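5-formaminoimidazole-4-carboxamide-1-(beta)-D-ribofuranosyl 5'-monophosphate synthetase (PDB 2R7K) catalyses the ATP- and formate-dependent formylation of the purine intermediate AICAR to FAICAR without folates, a step of de novo IMP biosynthesis. Local coordinates at residues E18-T23 with L85-V90; N103-F108 with N115-R120; N206-Y211 with G224-Y229; R228-I233 with Y253-N258. All blocks are in the same frame, centred on the assembly; numbering follows the deposited sequence.

Contact 1: E18-T23 with L85-V90; sequences EITIAT and LNSIVV
T20 and S87 face each other on two parallel strands, and their hydroxyls set the polar end of this contact. S87 OG donates to T20 OG1 (2.9 Å), which in turn donates to L85 O at 3.0 Å. This chain of bonds goes with T20 holding OG1 between its backbone N and carbonyl carbon (chi1 60°), where the oxygen turns toward L85. On the same face the methyl of A22 rests against S87 CB at 3.7 Å. I21 and I88 point to the other face, and aliphatic contacts flank them. I21 and V90 meet obliquely through their CG2 methyls, 3.7 Å apart, while I19 CG2 lies against the tip of I88, CD1. Backbone bonds zip the strands together: I88 N to T20 O, A22 N to I88 O, and V90 N to A22 O at 2.7 Å, the last almost head-on to the oxygen. N86, the residue just before strand 87-89, comes straight from a Schellman motif that ends the preceding helix. This is the 20-24/87-89 edge of a four-strand parallel, Rossmann-like sheet: V44 of strand 43-47 touches the T20, S87 and A22 face, and helix 339-353 packs on I19, I21 and I88.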
# COMPACT_ATOMS: atom_id res chain seq x y z
N GLU A 18 -26.42 7.63 4.92
CA GLU A 18 -25.61 8.79 5.31
C GLU A 18 -25.16 8.76 6.77
O GLU A 18 -25.01 9.81 7.41
CB GLU A 18 -26.38 10.08 5.02
CG GLU A 18 -26.80 10.22 3.57
CD GLU A 18 -27.49 11.53 3.29
OE1 GLU A 18 -27.67 12.33 4.23
OE2 GLU A 18 -27.85 11.77 2.11
N ILE A 19 -24.94 7.56 7.29
CA ILE A 19 -24.57 7.40 8.69
C ILE A 19 -23.15 7.86 8.97
O ILE A 19 -22.20 7.43 8.30
CB ILE A 19 -24.80 5.95 9.15
CG1 ILE A 19 -26.28 5.76 9.46
CG2 ILE A 19 -23.95 5.62 10.37
CD1 ILE A 19 -26.71 4.33 9.48
N THR A 20 -23.02 8.78 9.92
CA THR A 20 -21.72 9.32 10.29
C THR A 20 -21.27 8.80 11.66
O THR A 20 -22.04 8.20 12.41
CB THR A 20 -21.72 10.86 10.32
OG1 THR A 20 -22.68 11.32 11.29
CG2 THR A 20 -22.05 11.44 8.95
N ILE A 21 -20.00 9.03 11.97
CA ILE A 21 -19.47 8.68 13.27
C ILE A 21 -19.10 9.98 13.97
O ILE A 21 -18.43 10.83 13.39
CB ILE A 21 -18.27 7.72 13.16
CG1 ILE A 21 -18.77 6.34 12.70
CG2 ILE A 21 -17.52 7.62 14.49
CD1 ILE A 21 -17.68 5.33 12.45
N ALA A 22 -19.58 10.16 15.19
CA ALA A 22 -19.30 11.38 15.94
C ALA A 22 -18.66 11.10 17.30
O ALA A 22 -18.85 10.04 17.89
CB ALA A 22 -20.57 12.21 16.10
N THR A 23 -17.92 12.08 17.79
CA THR A 23 -17.32 11.99 19.10
C THR A 23 -16.88 13.38 19.54
O THR A 23 -16.81 14.30 18.73
CB THR A 23 -16.11 11.00 19.13
OG1 THR A 23 -15.94 10.48 20.45
CG2 THR A 23 -14.84 11.67 18.66
N LEU A 85 -27.57 14.58 11.68
CA LEU A 85 -26.39 14.22 10.90
C LEU A 85 -26.28 12.72 10.82
O LEU A 85 -25.31 12.20 10.25
CB LEU A 85 -25.13 14.82 11.52
CG LEU A 85 -24.90 16.31 11.25
CD1 LEU A 85 -23.86 16.86 12.20
CD2 LEU A 85 -24.47 16.53 9.81
N ASN A 86 -27.27 12.03 11.37
CA ASN A 86 -27.29 10.56 11.39
C ASN A 86 -26.07 9.97 12.10
O ASN A 86 -25.60 8.88 11.76
CB ASN A 86 -27.43 10.01 9.97
CG ASN A 86 -28.66 10.55 9.26
OD1 ASN A 86 -29.77 10.07 9.49
ND2 ASN A 86 -28.46 11.55 8.42
N SER A 87 -25.58 10.70 13.10
CA SER A 87 -24.37 10.34 13.84
C SER A 87 -24.57 9.20 14.82
O SER A 87 -25.52 9.20 15.61
CB SER A 87 -23.84 11.55 14.60
OG SER A 87 -23.50 12.60 13.72
N ILE A 88 -23.67 8.22 14.76
CA ILE A 88 -23.51 7.26 15.85
C ILE A 88 -22.35 7.79 16.70
O ILE A 88 -21.24 7.98 16.19
CB ILE A 88 -23.18 5.86 15.35
CG1 ILE A 88 -24.31 5.32 14.47
CG2 ILE A 88 -22.92 4.90 16.52
CD1 ILE A 88 -24.09 3.89 14.01
N VAL A 89 -22.61 8.04 17.98
CA VAL A 89 -21.59 8.59 18.88
C VAL A 89 -20.64 7.52 19.43
O VAL A 89 -21.08 6.48 19.92
CB VAL A 89 -22.21 9.38 20.04
CG1 VAL A 89 -21.18 9.65 21.13
CG2 VAL A 89 -22.80 10.69 19.53
N VAL A 90 -19.34 7.77 19.33
CA VAL A 90 -18.36 6.89 19.97
C VAL A 90 -17.91 7.51 21.29
O VAL A 90 -17.28 8.57 21.31
CB VAL A 90 -17.14 6.58 19.06
CG1 VAL A 90 -16.13 5.70 19.79
CG2 VAL A 90 -17.60 5.88 17.78

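Contact 2: N103-F108 with N115-R120; sequences NVENSF and NRRILR
E105 and V104, near the end of helix 101-106, meet the 3-10 turn 117-119 and the arginines around it, within the Rossmann-like N-terminal part of the protein. Hydrogen bonds come first: R116, its chain extended from CG to NE, delivers NE to V104 O at 3.0 Å, nearly straight (169°) and in the plane of the guanidinium. R117 NH2 reaches E105 O at 2.6 Å, but the angle is poor and the bond weak. Both carbonyls lie near the end of the helix, whose dipole would probably make them good acceptors. Charge comes second. E105 bends at chi2 (-76°), which lays OE1 over one face of the R117 guanidinium, 3.4 Å from NH2; no N-H points at it, so the attraction is one of charges alone. Without the carboxylate, as with an alanine here, R117 would probably lose its anionic mate and a gap would open between R120 and L119. R116 and R120 have their own carboxylates outside, S361 OXT and D102. Van der Waals contact makes up the rest: V104 CG1 touches L119 CD1 at 4.0 Å, the R120 guanidinium lays a face on E105 CG, and E105 OE2 sits 3.7 Å from L119 CB.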
# COMPACT_ATOMS: atom_id res chain seq x y z
N ASN A 103 -26.34 12.05 32.80
CA ASN A 103 -26.91 12.54 31.55
C ASN A 103 -26.72 11.53 30.42
O ASN A 103 -27.58 11.41 29.55
CB ASN A 103 -26.27 13.88 31.17
CG ASN A 103 -26.57 14.97 32.18
OD1 ASN A 103 -27.48 14.85 32.99
ND2 ASN A 103 -25.79 16.04 32.14
N VAL A 104 -25.61 10.80 30.45
CA VAL A 104 -25.33 9.78 29.44
C VAL A 104 -26.31 8.62 29.55
O VAL A 104 -26.77 8.09 28.54
CB VAL A 104 -23.88 9.24 29.56
CG1 VAL A 104 -23.71 7.96 28.76
CG2 VAL A 104 -22.88 10.29 29.10
N GLU A 105 -26.64 8.23 30.78
CA GLU A 105 -27.42 7.01 31.00
C GLU A 105 -28.91 7.17 30.70
O GLU A 105 -29.60 6.18 30.45
CB GLU A 105 -27.23 6.49 32.43
CG GLU A 105 -25.82 6.05 32.77
CD GLU A 105 -25.46 4.70 32.18
OE1 GLU A 105 -26.38 3.90 31.92
OE2 GLU A 105 -24.25 4.44 31.98
N ASN A 106 -29.40 8.41 30.74
CA ASN A 106 -30.84 8.66 30.58
C ASN A 106 -31.27 10.03 30.02
O ASN A 106 -32.46 10.33 29.94
CB ASN A 106 -31.61 8.34 31.87
CG ASN A 106 -30.84 8.72 33.13
OD1 ASN A 106 -30.55 9.89 33.37
ND2 ASN A 106 -30.51 7.71 33.94
N SER A 107 -30.31 10.85 29.62
CA SER A 107 -30.63 12.16 29.06
C SER A 107 -29.96 12.39 27.69
O SER A 107 -30.18 13.42 27.05
CB SER A 107 -30.23 13.26 30.05
OG SER A 107 -30.18 14.54 29.43
N PHE A 108 -29.15 11.43 27.24
CA PHE A 108 -28.43 11.59 25.97
C PHE A 108 -29.03 10.73 24.87
O PHE A 108 -28.62 9.58 24.68
CB PHE A 108 -26.94 11.28 26.14
CG PHE A 108 -26.09 11.79 25.02
CD1 PHE A 108 -25.50 10.92 24.11
CD2 PHE A 108 -25.88 13.15 24.86
CE1 PHE A 108 -24.72 11.39 23.07
CE2 PHE A 108 -25.10 13.63 23.82
CZ PHE A 108 -24.52 12.75 22.93
N ASN A 115 -22.10 -0.72 25.02
CA ASN A 115 -23.12 -1.04 26.02
C ASN A 115 -23.25 0.12 27.02
O ASN A 115 -22.47 0.25 27.95
CB ASN A 115 -22.77 -2.35 26.74
CG ASN A 115 -23.77 -2.72 27.82
OD1 ASN A 115 -24.68 -1.96 28.13
ND2 ASN A 115 -23.61 -3.90 28.40
N ARG A 116 -24.26 0.96 26.79
CA ARG A 116 -24.52 2.16 27.58
C ARG A 116 -24.55 1.90 29.09
O ARG A 116 -24.02 2.69 29.87
CB ARG A 116 -25.86 2.74 27.15
CG ARG A 116 -26.00 4.23 27.33
CD ARG A 116 -27.30 4.69 26.71
NE ARG A 116 -27.29 6.10 26.35
CZ ARG A 116 -27.33 6.56 25.11
NH1 ARG A 116 -27.40 5.72 24.08
NH2 ARG A 116 -27.31 7.87 24.89
N ARG A 117 -25.19 0.81 29.49
CA ARG A 117 -25.38 0.49 30.90
C ARG A 117 -24.04 0.28 31.61
O ARG A 117 -23.86 0.68 32.76
CB ARG A 117 -26.24 -0.77 31.06
CG ARG A 117 -27.61 -0.73 30.37
CD ARG A 117 -28.63 0.10 31.14
NE ARG A 117 -28.74 1.46 30.61
CZ ARG A 117 -29.49 2.42 31.14
NH1 ARG A 117 -30.21 2.18 32.23
NH2 ARG A 117 -29.51 3.63 30.58
N ILE A 118 -23.11 -0.36 30.92
CA ILE A 118 -21.87 -0.82 31.54
C ILE A 118 -20.88 0.31 31.80
O ILE A 118 -19.86 0.10 32.44
CB ILE A 118 -21.21 -1.95 30.72
CG1 ILE A 118 -20.40 -2.86 31.63
CG2 ILE A 118 -20.37 -1.39 29.58
CD1 ILE A 118 -19.92 -4.12 30.97
N LEU A 119 -21.19 1.50 31.32
CA LEU A 119 -20.32 2.65 31.52
C LEU A 119 -20.22 3.06 32.99
O LEU A 119 -19.30 3.78 33.38
CB LEU A 119 -20.80 3.84 30.69
CG LEU A 119 -20.65 3.73 29.17
CD1 LEU A 119 -21.04 5.04 28.50
CD2 LEU A 119 -19.24 3.32 28.78
N ARG A 120 -21.17 2.63 33.81
CA ARG A 120 -21.11 2.99 35.21
C ARG A 120 -20.49 1.89 36.06
O ARG A 120 -20.17 2.10 37.23
CB ARG A 120 -22.46 3.49 35.73
CG ARG A 120 -23.44 2.45 36.22
CD ARG A 120 -24.73 3.18 36.55
NE ARG A 120 -24.44 4.57 36.93
CZ ARG A 120 -25.29 5.58 36.80
NH1 ARG A 120 -24.93 6.81 37.17
NH2 ARG A 120 -26.50 5.38 36.29

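Contact 3: N206-Y211 with G224-Y229; sequences NFCIHY and GMDKRY. With AMZ (aminoimidazole 4-carboxamide ribonucleotide), chain F.
The hairpin of strands 205-214 and 219-230, in the central antiparallel sheet of the ATP-grasp fold, brings H210 and C208 up against D226 and R228 beside the bound substrate nucleotide. C208 and D226 form a hydrogen-bonded pair, C208 N to D226 O at 2.8 Å, and I209 with M225 the non-hydrogen-bonded pair next to it. On the substrate side the D226 carboxylate is held at both oxygens. H210 NE2 donates to OD1 at 2.5 Å, a short bond close to the plane of the imidazole, and ring and carboxylate lie nearly coplanar, 18° apart. R228 NH1 meets OD2 on its syn lone pair at 3.1 Å, in a salt bridge that stays near the guanidinium plane. That guanidinium is sandwiched: C208 SG lies under one face, 3.5 Å from NH1, and the carboxamide oxygen O5 of the AICAR over the other, 3.7 Å from R228 NH1. N206 secures the backbone beside it; with CG anti to its own N (chi1 -176°), OD1 takes R228 N at 2.8 Å in the carbonyl plane, while ND2 binds S298 O. The reverse face is apolar. M225 runs alongside I209, its CE 4.1 Å from I209 CG1, and its SD approaches the F207 ring obliquely, a Met-aromatic contact. With NH1 directed to D226 and NH2 to D316, R228 is fixed in rotation from two sides and offers the substrate a guanidinium face; D226 is the second-shell residue that sets R228, and H210 probably steadies D226 from behind.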
# COMPACT_ATOMS: atom_id res chain seq x y z
N ASN A 206 4.12 -2.37 33.94
CA ASN A 206 2.81 -1.92 33.49
C ASN A 206 2.47 -2.37 32.06
O ASN A 206 3.18 -2.04 31.11
CB ASN A 206 2.74 -0.40 33.55
CG ASN A 206 1.37 0.15 33.20
OD1 ASN A 206 1.27 1.26 32.67
ND2 ASN A 206 0.31 -0.59 33.50
N PHE A 207 1.38 -3.11 31.93
CA PHE A 207 0.78 -3.38 30.62
C PHE A 207 -0.68 -2.99 30.66
O PHE A 207 -1.48 -3.63 31.33
CB PHE A 207 0.90 -4.85 30.27
CG PHE A 207 2.31 -5.34 30.18
CD1 PHE A 207 3.00 -5.29 28.98
CD2 PHE A 207 2.95 -5.87 31.29
CE1 PHE A 207 4.30 -5.75 28.89
CE2 PHE A 207 4.26 -6.32 31.21
CZ PHE A 207 4.93 -6.26 30.00
N CYS A 208 -1.02 -1.90 29.97
CA CYS A 208 -2.42 -1.54 29.74
C CYS A 208 -2.86 -2.23 28.45
O CYS A 208 -2.47 -1.85 27.36
CB CYS A 208 -2.57 -0.03 29.65
SG CYS A 208 -1.87 0.85 31.10
N ILE A 209 -3.65 -3.28 28.59
CA ILE A 209 -3.96 -4.15 27.46
C ILE A 209 -5.28 -3.74 26.81
O ILE A 209 -6.32 -3.68 27.47
CB ILE A 209 -3.98 -5.62 27.89
CG1 ILE A 209 -2.62 -5.97 28.52
CG2 ILE A 209 -4.27 -6.53 26.71
CD1 ILE A 209 -2.64 -7.19 29.42
N HIS A 210 -5.23 -3.43 25.53
CA HIS A 210 -6.41 -2.96 24.82
C HIS A 210 -7.05 -4.09 24.01
O HIS A 210 -6.45 -4.63 23.07
CB HIS A 210 -6.07 -1.74 23.95
CG HIS A 210 -5.35 -0.66 24.70
ND1 HIS A 210 -5.99 0.27 25.49
CD2 HIS A 210 -4.03 -0.37 24.79
CE1 HIS A 210 -5.10 1.08 26.03
NE2 HIS A 210 -3.90 0.72 25.62
N TYR A 211 -8.26 -4.45 24.42
CA TYR A 211 -9.02 -5.51 23.76
C TYR A 211 -10.18 -4.93 22.96
O TYR A 211 -10.61 -3.79 23.17
CB TYR A 211 -9.61 -6.49 24.78
CG TYR A 211 -8.68 -7.17 25.74
CD1 TYR A 211 -8.28 -8.48 25.54
CD2 TYR A 211 -8.23 -6.52 26.90
CE1 TYR A 211 -7.44 -9.12 26.44
CE2 TYR A 211 -7.39 -7.15 27.80
CZ TYR A 211 -7.00 -8.45 27.57
OH TYR A 211 -6.17 -9.08 28.45
N GLY A 224 -3.65 -3.94 21.11
CA GLY A 224 -2.36 -3.36 21.45
C GLY A 224 -2.14 -3.19 22.94
O GLY A 224 -3.00 -3.54 23.75
N MET A 225 -0.98 -2.64 23.30
CA MET A 225 -0.62 -2.43 24.71
C MET A 225 0.22 -1.18 24.84
O MET A 225 1.03 -0.88 23.95
CB MET A 225 0.21 -3.59 25.23
CG MET A 225 -0.46 -4.94 25.15
SD MET A 225 0.69 -6.19 25.71
CE MET A 225 -0.36 -7.65 25.54
N ASP A 226 0.06 -0.47 25.96
CA ASP A 226 0.93 0.64 26.32
C ASP A 226 1.30 0.59 27.81
O ASP A 226 0.66 -0.11 28.59
CB ASP A 226 0.26 2.00 26.03
CG ASP A 226 -0.87 2.33 27.01
OD1 ASP A 226 -1.96 1.72 26.89
OD2 ASP A 226 -0.71 3.22 27.90
N LYS A 227 2.33 1.33 28.18
CA LYS A 227 2.58 1.63 29.59
C LYS A 227 2.36 3.12 29.82
O LYS A 227 2.61 3.94 28.94
CB LYS A 227 3.99 1.20 30.02
CG LYS A 227 5.12 2.12 29.58
CD LYS A 227 6.47 1.63 30.12
CE LYS A 227 7.44 2.79 30.32
NZ LYS A 227 8.70 2.38 30.99
N ARG A 228 1.86 3.45 31.00
CA ARG A 228 1.51 4.83 31.31
C ARG A 228 2.78 5.63 31.54
O ARG A 228 3.81 5.08 31.96
CB ARG A 228 0.65 4.89 32.58
CG ARG A 228 -0.66 4.14 32.46
CD ARG A 228 -1.58 4.83 31.47
NE ARG A 228 -2.98 4.48 31.69
CZ ARG A 228 -3.78 3.93 30.79
NH1 ARG A 228 -3.33 3.66 29.57
NH2 ARG A 228 -5.03 3.65 31.11
N TYR A 229 2.69 6.92 31.24
CA TYR A 229 3.78 7.86 31.44
C TYR A 229 3.16 8.95 32.30
O TYR A 229 2.38 9.77 31.81
CB TYR A 229 4.22 8.42 30.08
CG TYR A 229 5.58 9.04 30.05
CD1 TYR A 229 6.62 8.52 30.81
CD2 TYR A 229 5.85 10.12 29.22
CE1 TYR A 229 7.88 9.08 30.76
CE2 TYR A 229 7.11 10.67 29.16
CZ TYR A 229 8.12 10.15 29.94
OH TYR A 229 9.38 10.70 29.90
O5 AMZ F . -3.83 7.25 28.98
C6 AMZ F . -4.15 8.36 28.58
N2 AMZ F . -3.49 9.06 27.65
C3A AMZ F . -5.37 9.06 29.14
C7A AMZ F . -6.21 8.54 30.09
N3 AMZ F . -6.09 7.35 30.67
N1 AMZ F . -5.81 10.26 28.80
C5 AMZ F . -6.91 10.49 29.53
N AMZ F . -7.16 9.44 30.31
C1 AMZ F . -8.28 9.30 31.25
C2 AMZ F . -7.95 9.99 32.58
C3 AMZ F . -8.69 11.31 32.49
O2 AMZ F . -9.16 11.66 33.80
O1 AMZ F . -8.51 9.20 33.64
O AMZ F . -9.41 9.99 30.66
C AMZ F . -9.89 10.97 31.60
C4 AMZ F . -10.32 12.19 30.79
O3 AMZ F . -9.23 12.65 30.00
P AMZ F . -8.96 14.21 29.82
OP1 AMZ F . -10.04 14.97 29.13
O4 AMZ F . -8.70 14.80 31.31
OP2 AMZ F . -7.55 14.34 29.04
O HOH W 1 3.96 2.83 34.19

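Contact 4: R228-I233 with Y253-N258; sequences RYESNI and YVITGN. With AMZ (aminoimidazole 4-carboxamide ribonucleotide), chain F; ACP (phosphomethylphosphonic acid adenylate ester), chain E.
Y229 O lies at the closely bonded part of the contact between strand 228-230 and strand 253-258. T256 and G257 both face Y229 in a classic beta bulge, and the oxygen is gripped by T256 N in its carbonyl plane (3.0 Å), by T256 OG1 from above that plane (2.9 Å), and weakly by G257 N; T256 OG1 also bonds T205 OG1 of the fourth subunit. I255 is wedged in as well: its CG1, anti to the backbone N (chi1 -175°), touches C6 of the AICAR carboxamide at 3.4 Å, while CD1 folds onto R228 CD, also at 3.4 Å. A serine in place of that arginine is likely to leave I255 CD1 without its backing and D226 and D316 without their cationic partner.

The other end is looser. S231 and V254 still exchange backbone bonds, but V254 is partly exposed, and beyond them the strands part: N232 and Y253 have their CA atoms 6.3 Å apart. I233 comes back to lay CB over one face of the Y253 ring, 4.2 Å from its centroid. E230 lies between the two regimes, at the ribose of the ATP analogue, and R238 of the third subunit pairs with its OE1. The carboxylate faces both ribose hydroxyls, bonded to O2' through OE1 at 3.0 Å and with a doubtful length at O3', so the same short ladder contacts nucleotide and AICAR together.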
# COMPACT_ATOMS: atom_id res chain seq x y z
N ARG A 228 1.86 3.45 31.00
CA ARG A 228 1.51 4.83 31.31
C ARG A 228 2.78 5.63 31.54
O ARG A 228 3.81 5.08 31.96
CB ARG A 228 0.65 4.89 32.58
CG ARG A 228 -0.66 4.14 32.46
CD ARG A 228 -1.58 4.83 31.47
NE ARG A 228 -2.98 4.48 31.69
CZ ARG A 228 -3.78 3.93 30.79
NH1 ARG A 228 -3.33 3.66 29.57
NH2 ARG A 228 -5.03 3.65 31.11
N TYR A 229 2.69 6.92 31.24
CA TYR A 229 3.78 7.86 31.44
C TYR A 229 3.16 8.95 32.30
O TYR A 229 2.38 9.77 31.81
CB TYR A 229 4.22 8.42 30.08
CG TYR A 229 5.58 9.04 30.05
CD1 TYR A 229 6.62 8.52 30.81
CD2 TYR A 229 5.85 10.12 29.22
CE1 TYR A 229 7.88 9.08 30.76
CE2 TYR A 229 7.11 10.67 29.16
CZ TYR A 229 8.12 10.15 29.94
OH TYR A 229 9.38 10.70 29.90
N GLU A 230 3.50 8.93 33.59
CA GLU A 230 2.80 9.74 34.60
C GLU A 230 3.71 10.76 35.28
O GLU A 230 4.89 10.51 35.50
CB GLU A 230 2.15 8.81 35.63
CG GLU A 230 0.95 8.04 35.08
CD GLU A 230 0.62 6.78 35.86
OE1 GLU A 230 1.51 6.24 36.54
OE2 GLU A 230 -0.54 6.33 35.77
N SER A 231 3.16 11.93 35.59
CA SER A 231 3.91 13.00 36.26
C SER A 231 3.28 13.29 37.63
O SER A 231 2.06 13.36 37.73
CB SER A 231 3.89 14.25 35.38
OG SER A 231 4.75 15.27 35.87
N ASN A 232 4.08 13.49 38.67
CA ASN A 232 5.53 13.68 38.57
C ASN A 232 6.33 12.40 38.73
O ASN A 232 7.54 12.39 38.60
CB ASN A 232 5.99 14.71 39.62
CG ASN A 232 5.89 14.18 41.05
OD1 ASN A 232 5.72 12.98 41.28
ND2 ASN A 232 6.00 15.08 42.02
N ILE A 233 5.63 11.30 38.99
CA ILE A 233 6.31 10.08 39.41
C ILE A 233 7.43 9.63 38.46
O ILE A 233 8.53 9.29 38.91
CB ILE A 233 5.30 8.93 39.67
CG1 ILE A 233 6.02 7.69 40.22
CG2 ILE A 233 4.49 8.62 38.41
CD1 ILE A 233 6.75 7.95 41.54
N TYR A 253 0.61 11.02 40.29
CA TYR A 253 0.43 10.05 39.21
C TYR A 253 -0.54 10.55 38.15
O TYR A 253 -1.46 9.85 37.75
CB TYR A 253 -0.06 8.72 39.79
CG TYR A 253 0.94 8.08 40.73
CD1 TYR A 253 1.77 7.05 40.29
CD2 TYR A 253 1.06 8.51 42.06
CE1 TYR A 253 2.68 6.46 41.14
CE2 TYR A 253 1.98 7.92 42.92
CZ TYR A 253 2.79 6.89 42.46
OH TYR A 253 3.70 6.30 43.30
N VAL A 254 -0.32 11.78 37.69
CA VAL A 254 -1.14 12.37 36.65
C VAL A 254 -0.76 11.79 35.29
O VAL A 254 0.40 11.89 34.87
CB VAL A 254 -0.94 13.89 36.59
CG1 VAL A 254 -1.98 14.53 35.66
CG2 VAL A 254 -1.02 14.49 37.99
N ILE A 255 -1.74 11.20 34.60
CA ILE A 255 -1.49 10.66 33.26
C ILE A 255 -1.09 11.77 32.30
O ILE A 255 -1.86 12.72 32.10
CB ILE A 255 -2.69 9.87 32.69
CG1 ILE A 255 -2.30 9.24 31.35
CG2 ILE A 255 -3.92 10.76 32.52
CD1 ILE A 255 -1.20 8.21 31.49
N THR A 256 0.11 11.68 31.73
CA THR A 256 0.55 12.67 30.76
C THR A 256 0.74 12.10 29.35
O THR A 256 0.80 12.85 28.38
CB THR A 256 1.85 13.41 31.17
OG1 THR A 256 2.97 12.51 31.11
CG2 THR A 256 1.73 14.01 32.56
N GLY A 257 0.85 10.78 29.23
CA GLY A 257 1.17 10.18 27.95
C GLY A 257 1.31 8.68 28.04
O GLY A 257 1.05 8.09 29.09
N ASN A 258 1.72 8.06 26.93
CA ASN A 258 1.87 6.62 26.86
C ASN A 258 3.05 6.21 26.01
O ASN A 258 3.48 6.93 25.11
CB ASN A 258 0.58 5.96 26.32
CG ASN A 258 -0.69 6.59 26.88
OD1 ASN A 258 -1.35 6.02 27.75
ND2 ASN A 258 -1.03 7.76 26.38
O5 AMZ F . -3.83 7.25 28.98
C6 AMZ F . -4.15 8.36 28.58
N2 AMZ F . -3.49 9.06 27.65
C3A AMZ F . -5.37 9.06 29.14
C7A AMZ F . -6.21 8.54 30.09
N3 AMZ F . -6.09 7.35 30.67
N1 AMZ F . -5.81 10.26 28.80
C5 AMZ F . -6.91 10.49 29.53
N AMZ F . -7.16 9.44 30.31
C1 AMZ F . -8.28 9.30 31.25
C2 AMZ F . -7.95 9.99 32.58
C3 AMZ F . -8.69 11.31 32.49
O2 AMZ F . -9.16 11.66 33.80
O1 AMZ F . -8.51 9.20 33.64
O AMZ F . -9.41 9.99 30.66
C AMZ F . -9.89 10.97 31.60
C4 AMZ F . -10.32 12.19 30.79
O3 AMZ F . -9.23 12.65 30.00
P AMZ F . -8.96 14.21 29.82
OP1 AMZ F . -10.04 14.97 29.13
O4 AMZ F . -8.70 14.80 31.31
OP2 AMZ F . -7.55 14.34 29.04
PG ACP E . -6.65 8.16 35.97
O1G ACP E . -6.58 9.57 36.50
O2G ACP E . -8.05 7.72 35.60
O3G ACP E . -5.61 7.86 34.92
PB ACP E . -6.59 5.38 37.02
O1B ACP E . -6.36 5.13 35.55
O2B ACP E . -7.96 5.06 37.59
C3B ACP E . -6.20 7.12 37.38
PA ACP E . -5.22 4.53 39.38
O1A ACP E . -5.76 3.27 40.00
O2A ACP E . -5.57 5.89 39.93
O3A ACP E . -5.52 4.45 37.79
O5' ACP E . -3.63 4.42 39.39
C5' ACP E . -2.84 5.56 39.08
C4' ACP E . -1.43 5.03 38.88
O4' ACP E . -0.92 4.54 40.12
C3' ACP E . -1.42 3.84 37.93
O3' ACP E . -1.31 4.22 36.56
C2' ACP E . -0.22 3.06 38.41
O2' ACP E . 0.95 3.57 37.78
C1' ACP E . -0.16 3.35 39.91
N9 ACP E . -0.85 2.26 40.64
C8 ACP E . -2.18 2.14 40.76
N7 ACP E . -2.51 1.03 41.48
C5 ACP E . -1.36 0.43 41.83
C6 ACP E . -0.99 -0.77 42.60
N6 ACP E . -1.93 -1.57 43.14
N1 ACP E . 0.33 -1.05 42.74
C2 ACP E . 1.28 -0.26 42.20
N3 ACP E . 1.02 0.85 41.49
C4 ACP E . -0.26 1.24 41.27

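How the contacts relate
Contacts 3 and 4 are adjacent strand pairs of one antiparallel sheet. They share R228 and Y229 on strand 219-230, their centres are 13 Å apart, and both touch the AICAR; contact 4 adds the ATP analogue. Contacts 1 and 2 belong to the N-terminal part. Their centres lie 17 Å apart, yet they join directly where V89 CG2 meets F108 CE1 at 4.1 Å. Neither touches the substrate; the side chains of T23 and L119 are about 11 and 12 Å from a bound AICAR. Nearest atoms of contacts 1 and 3 are about 11 Å apart. The ligand itself links the two parts: S94, which follows strand 87-89, hydrogen-bonds the AICAR, and R228 and I255 touch it from the sheet.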